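Local coordinates for protein anthranilate-CoA ligase (Stigmatella aurantiaca, PDB 4WV3) that belongs by sequence to the ANL superfamily, with an AMP-binding domain followed by a smaller C-terminal domain, at residues 252-255 with 256-260. Residues are numbered along the deposited sequence; the frame is centred on the assembly and turned at random.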
ATOM      1  N   LEU A 252       5.449 -11.747 -13.144  1.00 22.67           N
ATOM      2  CA  LEU A 252       4.808 -11.881 -14.447  1.00 22.66           C
ATOM      3  C   LEU A 252       4.420 -13.326 -14.734  1.00 25.02           C
ATOM      4  O   LEU A 252       3.455 -13.589 -15.454  1.00 25.30           O
ATOM      5  CB  LEU A 252       5.726 -11.357 -15.551  1.00 17.12           C
ATOM      6  CG  LEU A 252       6.090  -9.874 -15.462  1.00 18.15           C
ATOM      7  CD1 LEU A 252       7.023  -9.487 -16.596  1.00 21.85           C
ATOM      8  CD2 LEU A 252       4.836  -9.014 -15.476  1.00 16.50           C
ATOM      9  N   SER A 253       5.175 -14.259 -14.166  1.00 22.33           N
ATOM     10  CA  SER A 253       4.903 -15.678 -14.350  1.00 22.90           C
ATOM     11  C   SER A 253       3.687 -16.102 -13.535  1.00 22.37           C
ATOM     12  O   SER A 253       2.919 -16.970 -13.953  1.00 25.97           O
ATOM     13  CB  SER A 253       6.120 -16.509 -13.953  1.00 19.04           C
ATOM     14  OG  SER A 253       7.284 -16.012 -14.588  1.00 37.85           O
ATOM     15  N   THR A 254       3.522 -15.486 -12.369  1.00 20.58           N
ATOM     16  CA  THR A 254       2.352 -15.724 -11.533  1.00 21.45           C
ATOM     17  C   THR A 254       1.098 -15.283 -12.280  1.00 20.43           C
ATOM     18  O   THR A 254       0.062 -15.950 -12.227  1.00 25.53           O
ATOM     19  CB  THR A 254       2.462 -14.976 -10.187  1.00 16.53           C
ATOM     20  OG1 THR A 254       3.578 -15.487  -9.448  1.00 17.11           O
ATOM     21  CG2 THR A 254       1.197 -15.157  -9.363  1.00 18.20           C
ATOM     22  N   ILE A 255       1.207 -14.164 -12.989  1.00 15.73           N
ATOM     23  CA  ILE A 255       0.126 -13.670 -13.833  1.00 23.42           C
ATOM     24  C   ILE A 255      -0.212 -14.683 -14.926  1.00 22.39           C
ATOM     25  O   ILE A 255      -1.381 -14.899 -15.246  1.00 25.58           O
ATOM     26  CB  ILE A 255       0.491 -12.313 -14.475  1.00 24.30           C
ATOM     27  CG1 ILE A 255       0.745 -11.263 -13.390  1.00 19.23           C
ATOM     28  CG2 ILE A 255      -0.605 -11.847 -15.423  1.00 16.69           C
ATOM     29  CD1 ILE A 255       1.070  -9.887 -13.932  1.00 17.02           C
ATOM     30  N   SER A 256       0.816 -15.312 -15.484  1.00 17.00           N
ATOM     31  CA  SER A 256       0.622 -16.308 -16.531  1.00 24.37           C
ATOM     32  C   SER A 256      -0.018 -17.585 -15.993  1.00 21.83           C
ATOM     33  O   SER A 256      -0.931 -18.136 -16.607  1.00 22.16           O
ATOM     34  CB  SER A 256       1.951 -16.641 -17.214  1.00 19.21           C
ATOM     35  OG  SER A 256       2.433 -15.535 -17.955  1.00 27.87           O
ATOM     36  N   ARG A 257       0.460 -18.047 -14.844  1.00 19.49           N
ATOM     37  CA  ARG A 257      -0.010 -19.307 -14.277  1.00 24.26           C
ATOM     38  C   ARG A 257      -1.436 -19.230 -13.735  1.00 28.43           C
ATOM     39  O   ARG A 257      -2.292 -20.031 -14.108  1.00 33.37           O
ATOM     40  CB  ARG A 257       0.941 -19.800 -13.182  1.00 25.62           C
ATOM     41  CG  ARG A 257       0.453 -21.054 -12.471  1.00 34.18           C
ATOM     42  CD  ARG A 257       1.496 -21.600 -11.511  1.00 35.33           C
ATOM     43  NE  ARG A 257       2.682 -22.088 -12.209  1.00 57.99           N
ATOM     44  CZ  ARG A 257       2.824 -23.332 -12.659  1.00 54.95           C
ATOM     45  NH1 ARG A 257       1.853 -24.218 -12.487  1.00 47.88           N
ATOM     46  NH2 ARG A 257       3.940 -23.688 -13.282  1.00 45.03           N
ATOM     47  N   PHE A 258      -1.687 -18.265 -12.855  1.00 26.75           N
ATOM     48  CA  PHE A 258      -2.974 -18.181 -12.169  1.00 22.65           C
ATOM     49  C   PHE A 258      -4.009 -17.346 -12.917  1.00 23.69           C
ATOM     50  O   PHE A 258      -5.190 -17.357 -12.570  1.00 30.03           O
ATOM     51  CB  PHE A 258      -2.787 -17.659 -10.744  1.00 18.86           C
ATOM     52  CG  PHE A 258      -1.972 -18.569  -9.873  1.00 22.53           C
ATOM     53  CD1 PHE A 258      -2.555 -19.665  -9.259  1.00 28.64           C
ATOM     54  CD2 PHE A 258      -0.622 -18.335  -9.674  1.00 22.09           C
ATOM     55  CE1 PHE A 258      -1.809 -20.507  -8.457  1.00 30.23           C
ATOM     56  CE2 PHE A 258       0.130 -19.174  -8.872  1.00 22.71           C
ATOM     57  CZ  PHE A 258      -0.463 -20.261  -8.265  1.00 23.59           C
ATOM     58  N   LYS A 259      -3.555 -16.627 -13.940  1.00 24.05           N
ATOM     59  CA  LYS A 259      -4.439 -15.866 -14.823  1.00 25.36           C
ATOM     60  C   LYS A 259      -5.403 -14.916 -14.107  1.00 23.76           C
ATOM     61  O   LYS A 259      -6.618 -15.085 -14.201  1.00 22.82           O
ATOM     62  CB  LYS A 259      -5.234 -16.823 -15.719  1.00 26.22           C
ATOM     63  CG  LYS A 259      -4.379 -17.629 -16.683  1.00 32.53           C
ATOM     64  CD  LYS A 259      -5.172 -18.770 -17.302  1.00 40.40           C
ATOM     65  CE  LYS A 259      -4.393 -19.439 -18.422  1.00 39.22           C
ATOM     66  NZ  LYS A 259      -3.020 -19.827 -17.994  1.00 39.47           N
ATOM     67  N   PRO A 260      -4.868 -13.912 -13.395  1.00 16.83           N
ATOM     68  CA  PRO A 260      -5.758 -12.933 -12.763  1.00 16.29           C
ATOM     69  C   PRO A 260      -6.245 -11.912 -13.786  1.00 18.44           C
ATOM     70  O   PRO A 260      -5.634 -11.771 -14.844  1.00 15.22           O
ATOM     71  CB  PRO A 260      -4.847 -12.256 -11.740  1.00 13.05           C
ATOM     72  CG  PRO A 260      -3.498 -12.324 -12.357  1.00 18.77           C
ATOM     73  CD  PRO A 260      -3.450 -13.630 -13.107  1.00 21.65           C
TER
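Thr254 and Phe258, one helical turn apart, make the main side-chain contact at the C-terminal end of helix 248-258. The Thr254 methyl CG2 lies 3.7 Å from Phe258 CD2, and is placed there by a chi1 of -63° that sets it trans to the backbone nitrogen; OG1 meanwhile bonds back to the carbonyl of Asn250. Arg257 CG rests over one face of the same ring, off toward its rim. The second apolar contact is looser: Ile255 CG2 lies 4.1 Å from Pro260 CD, the two side chains running nearly perpendicular.

Backbone bonds of the i to i+4 kind carry the helix to its end. Phe258 N donates to Thr254 O at 3.0 Å, fairly straight at 167°, whereas the last of the series, Lys259 N to Ile255 O, is weak and bent to 126°. Lys259 then takes positive phi and breaks the helix. Ile255 O is also approached by Lys259 CA at 3.2 Å in a CH···O contact. The side chain of Lys259 folds back, and its NZ donates to Ser256 O at 3.0 Å.

Outside the turn, Ser256 OG bonds to Asp283 O and Phe258 O accepts from Arg211. Thr254, Ile255 and Pro260 pack on Phe213 of strand 211-214, while Thr254 and Phe258 meet Val239 of strand 237-239. The turn thus ends the helix of a beta-alpha-beta crossover linking parallel strands 237-239 and 262-265, with 211-214 between them in the mixed sheet.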